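Local coordinates for protein inactive glucansucrase (Lactobacillus reuteri, PDB 5JBD) that is an inactive glucansucrase, a large protein of glycosyl hydrolase family 70 with a TIM-barrel fold and a bound calcium ion, at residues A94-I97 with K98-N102; E259-L262 with L263-K267. All coordinates share one frame; numbering follows the deposited sequence.

Contact 1. Residues A94-I97 with K98-N102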
# COMPACT_ATOMS: atom_id res chain seq x y z
N ALA A 94 10.82 7.56 -41.22
CA ALA A 94 10.20 6.71 -42.24
C ALA A 94 8.96 6.02 -41.67
O ALA A 94 7.95 5.93 -42.37
CB ALA A 94 11.19 5.70 -42.80
N GLN A 95 9.02 5.59 -40.41
CA GLN A 95 7.83 5.03 -39.74
C GLN A 95 6.68 6.02 -39.62
O GLN A 95 5.53 5.66 -39.86
CB GLN A 95 8.15 4.51 -38.34
CG GLN A 95 8.99 3.24 -38.26
CD GLN A 95 9.29 2.89 -36.81
OE1 GLN A 95 8.37 2.73 -36.01
NE2 GLN A 95 10.57 2.82 -36.46
N PHE A 96 7.00 7.27 -39.27
CA PHE A 96 5.98 8.33 -39.20
C PHE A 96 5.27 8.51 -40.53
O PHE A 96 4.04 8.55 -40.58
CB PHE A 96 6.61 9.65 -38.75
CG PHE A 96 5.63 10.78 -38.68
CD1 PHE A 96 4.81 10.94 -37.56
CD2 PHE A 96 5.53 11.70 -39.72
CE1 PHE A 96 3.91 11.99 -37.49
CE2 PHE A 96 4.62 12.75 -39.65
CZ PHE A 96 3.81 12.89 -38.54
N ILE A 97 6.05 8.58 -41.61
CA ILE A 97 5.51 8.77 -42.96
C ILE A 97 4.59 7.61 -43.34
O ILE A 97 3.44 7.83 -43.75
CB ILE A 97 6.65 8.99 -44.00
CG1 ILE A 97 7.36 10.33 -43.73
CG2 ILE A 97 6.11 8.97 -45.43
CD1 ILE A 97 8.72 10.47 -44.39
N LYS A 98 5.10 6.39 -43.19
CA LYS A 98 4.33 5.15 -43.42
C LYS A 98 3.03 5.09 -42.62
O LYS A 98 1.98 4.81 -43.17
CB LYS A 98 5.17 3.92 -43.05
CG LYS A 98 6.22 3.51 -44.07
CD LYS A 98 6.75 2.09 -43.80
CE LYS A 98 5.92 0.89 -44.23
NZ LYS A 98 6.75 -0.31 -44.55
N TYR A 99 3.14 5.35 -41.32
CA TYR A 99 1.98 5.29 -40.42
C TYR A 99 0.89 6.29 -40.83
O TYR A 99 -0.28 5.90 -41.01
CB TYR A 99 2.40 5.52 -38.96
CG TYR A 99 1.24 5.34 -37.99
CD1 TYR A 99 0.38 6.40 -37.70
CD2 TYR A 99 0.97 4.11 -37.41
CE1 TYR A 99 -0.71 6.25 -36.86
CE2 TYR A 99 -0.11 3.95 -36.55
CZ TYR A 99 -0.95 5.02 -36.29
OH TYR A 99 -2.02 4.88 -35.44
N PHE A 100 1.28 7.55 -41.04
CA PHE A 100 0.30 8.56 -41.42
C PHE A 100 -0.37 8.30 -42.77
O PHE A 100 -1.59 8.37 -42.88
CB PHE A 100 0.88 9.98 -41.31
CG PHE A 100 0.65 10.58 -39.96
CD1 PHE A 100 1.22 10.02 -38.85
CD2 PHE A 100 -0.21 11.67 -39.79
CE1 PHE A 100 0.99 10.53 -37.58
CE2 PHE A 100 -0.44 12.19 -38.53
CZ PHE A 100 0.16 11.62 -37.42
N VAL A 101 0.42 7.93 -43.77
CA VAL A 101 -0.14 7.64 -45.10
C VAL A 101 -1.14 6.45 -45.01
O VAL A 101 -2.15 6.46 -45.72
CB VAL A 101 0.97 7.42 -46.17
CG1 VAL A 101 0.40 6.88 -47.47
CG2 VAL A 101 1.70 8.73 -46.44
N ASN A 102 -0.89 5.50 -44.12
CA ASN A 102 -1.80 4.36 -43.89
C ASN A 102 -2.96 4.60 -42.90
O ASN A 102 -3.79 3.71 -42.71
CB ASN A 102 -1.00 3.11 -43.46
CG ASN A 102 -0.44 2.34 -44.65
OD1 ASN A 102 -1.16 1.57 -45.29
ND2 ASN A 102 0.84 2.55 -44.95
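Phe96 and Phe100, one helical turn apart, make the tight part of this contact. Their ring centroids lie 4.4 Å apart with planes at 32°, an oblique pairing. Phe96 CZ sits over the middle of the Phe100 ring, whereas Phe100 CD1 lies over the rim of the Phe96 ring; the closest atoms are Phe96 CE1 and Phe100 CE1, at 3.3 Å. Phe96 swings its CG away from its own backbone N (chi1 179°), which carries the ring along the helix toward Phe100. In the backbone, Phe100 N donates to Phe96 O at 3.0 Å, one of four successive i to i+4 bonds that begin with Lys98 N to Ala94 O. The looser side is polar. Asn102 is exposed, and its ND2 reaches back to Lys98 O at 3.1 Å; Asn102 N approaches that oxygen from the opposite face of the carbonyl, so two donors grip it. Lys98 NZ hydrogen-bonds Ala118 O. On the aromatic side, helix 126-147 meets both rings through Leu136, while helix 151-162 supplies Ile157 to Phe96 and Leu153 to Phe100. Elsewhere, Val117 of helix 114-117 packs on Ile97 and Val101.

Contact 2. Residues E259-L262 with L263-K267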
# COMPACT_ATOMS: atom_id res chain seq x y z
N GLU A 259 2.32 14.01 10.86
CA GLU A 259 1.88 13.26 12.05
C GLU A 259 1.14 14.15 13.03
O GLU A 259 0.06 13.78 13.51
CB GLU A 259 3.09 12.59 12.71
CG GLU A 259 3.68 11.46 11.86
CD GLU A 259 5.15 11.20 12.12
OE1 GLU A 259 5.65 11.59 13.19
OE2 GLU A 259 5.82 10.61 11.24
N TYR A 260 1.67 15.36 13.27
CA TYR A 260 1.03 16.32 14.16
C TYR A 260 -0.37 16.69 13.64
O TYR A 260 -1.33 16.78 14.42
CB TYR A 260 1.91 17.57 14.35
CG TYR A 260 1.28 18.61 15.25
CD1 TYR A 260 1.31 18.48 16.64
CD2 TYR A 260 0.60 19.70 14.70
CE1 TYR A 260 0.69 19.41 17.46
CE2 TYR A 260 -0.00 20.65 15.51
CZ TYR A 260 0.04 20.50 16.88
OH TYR A 260 -0.58 21.46 17.65
N PHE A 261 -0.48 16.87 12.33
CA PHE A 261 -1.77 17.19 11.67
C PHE A 261 -2.80 16.09 11.90
O PHE A 261 -3.92 16.35 12.34
CB PHE A 261 -1.52 17.39 10.17
CG PHE A 261 -2.76 17.60 9.34
CD1 PHE A 261 -3.38 18.84 9.29
CD2 PHE A 261 -3.27 16.57 8.55
CE1 PHE A 261 -4.51 19.04 8.50
CE2 PHE A 261 -4.39 16.77 7.75
CZ PHE A 261 -5.02 18.01 7.74
N LEU A 262 -2.41 14.86 11.62
CA LEU A 262 -3.33 13.72 11.77
C LEU A 262 -3.73 13.49 13.23
O LEU A 262 -4.89 13.19 13.51
CB LEU A 262 -2.72 12.46 11.16
CG LEU A 262 -2.55 12.52 9.63
CD1 LEU A 262 -1.69 11.37 9.18
CD2 LEU A 262 -3.89 12.52 8.90
N LEU A 263 -2.80 13.72 14.16
CA LEU A 263 -3.07 13.56 15.59
C LEU A 263 -3.95 14.66 16.18
O LEU A 263 -4.40 14.54 17.33
CB LEU A 263 -1.76 13.45 16.39
CG LEU A 263 -0.87 12.21 16.18
CD1 LEU A 263 0.54 12.46 16.70
CD2 LEU A 263 -1.45 10.96 16.84
N ASN A 264 -4.18 15.73 15.41
CA ASN A 264 -5.06 16.83 15.78
C ASN A 264 -6.04 17.23 14.65
O ASN A 264 -6.49 18.37 14.60
CB ASN A 264 -4.19 18.04 16.17
CG ASN A 264 -3.39 17.78 17.43
OD1 ASN A 264 -3.92 17.87 18.52
ND2 ASN A 264 -2.13 17.43 17.27
N TYR A 265 -6.39 16.26 13.79
CA TYR A 265 -7.10 16.53 12.52
C TYR A 265 -8.33 17.44 12.64
O TYR A 265 -8.40 18.51 12.01
CB TYR A 265 -7.46 15.22 11.81
CG TYR A 265 -8.23 15.43 10.52
CD1 TYR A 265 -7.59 15.94 9.40
CD2 TYR A 265 -9.59 15.17 10.44
CE1 TYR A 265 -8.28 16.18 8.22
CE2 TYR A 265 -10.29 15.37 9.25
CZ TYR A 265 -9.62 15.88 8.15
OH TYR A 265 -10.29 16.13 6.98
N GLY A 266 -9.31 17.02 13.43
CA GLY A 266 -10.56 17.78 13.56
C GLY A 266 -10.33 19.21 14.09
O GLY A 266 -10.89 20.18 13.55
N LYS A 267 -9.53 19.32 15.15
CA LYS A 267 -9.23 20.63 15.75
C LYS A 267 -8.60 21.57 14.73
O LYS A 267 -8.99 22.71 14.63
CB LYS A 267 -8.30 20.50 16.96
CG LYS A 267 -9.03 20.00 18.19
CD LYS A 267 -8.26 20.06 19.48
CE LYS A 267 -9.18 19.79 20.67
NZ LYS A 267 -8.46 19.59 21.96
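Leu263 N donates to Glu259 O at 2.9 Å, the shortest hydrogen bond between the two segments. The oxygen is also wrapped by carbon: Leu263 CG approaches Glu259 O to 3.2 Å, because chi1 of -67° sets this branch beside the backbone N that makes the bond. One residue later the pattern changes. Asn264 has non-helical backbone angles, and its N bonds Phe261 O at 3.1 Å from well above the carbonyl plane. Tyr260 O receives the Asn264 side chain: ND2 donates at 3.0 Å, with the acceptor close to the amide plane. Asn264 ND2 also lies over one face of the Tyr260 ring, offset toward the rim and 3.5 Å from Tyr260 CE1, with amide and ring planes 43° apart. Thus the amide is held by a fairly straight bond to the carbonyl while resting over the ring. Tyr265 N continues with only a weak bond to Leu262 O. The Tyr265 side chain lies beside that of Phe261 and points the same way, its ring turning an edge toward the Phe261 face in an offset edge-to-face pair, with centroids 5.5 Å apart and planes at 85°. Asn264 occupies the N-cap position right before helix 265-269 but makes no capping bond with its side chain. The contact therefore joins helices 249-263 and 265-269. Phe280 of strand 279-282 packs on Leu262 and Leu263, and helix 291-304 supplies Met303 to Asn264 and Tyr304 to Leu263.

Overall arrangement
Contacts 1 and 2 belong to separate regions of the chain: their centres are 57 Å apart and their nearest atoms about 45 Å, with no touch. The centre of contact 1 lies peripherally, 43 Å from the centre of the chain, within a group of helices; that of contact 2 lies 22 Å from the chain centre, against strand 279-282 of the parallel eight-stranded sheet, consistent with the TIM barrel of the family. The calcium ion is bound by Glu237, Asp243, Asn287 and Asn751; in contact 2, Glu259 touches Met750, next in sequence to Asn751, which links this contact to the surroundings of the site. Contact 1 lies on helix 90-101, whereas contact 2 joins helices 249-263 and 265-269.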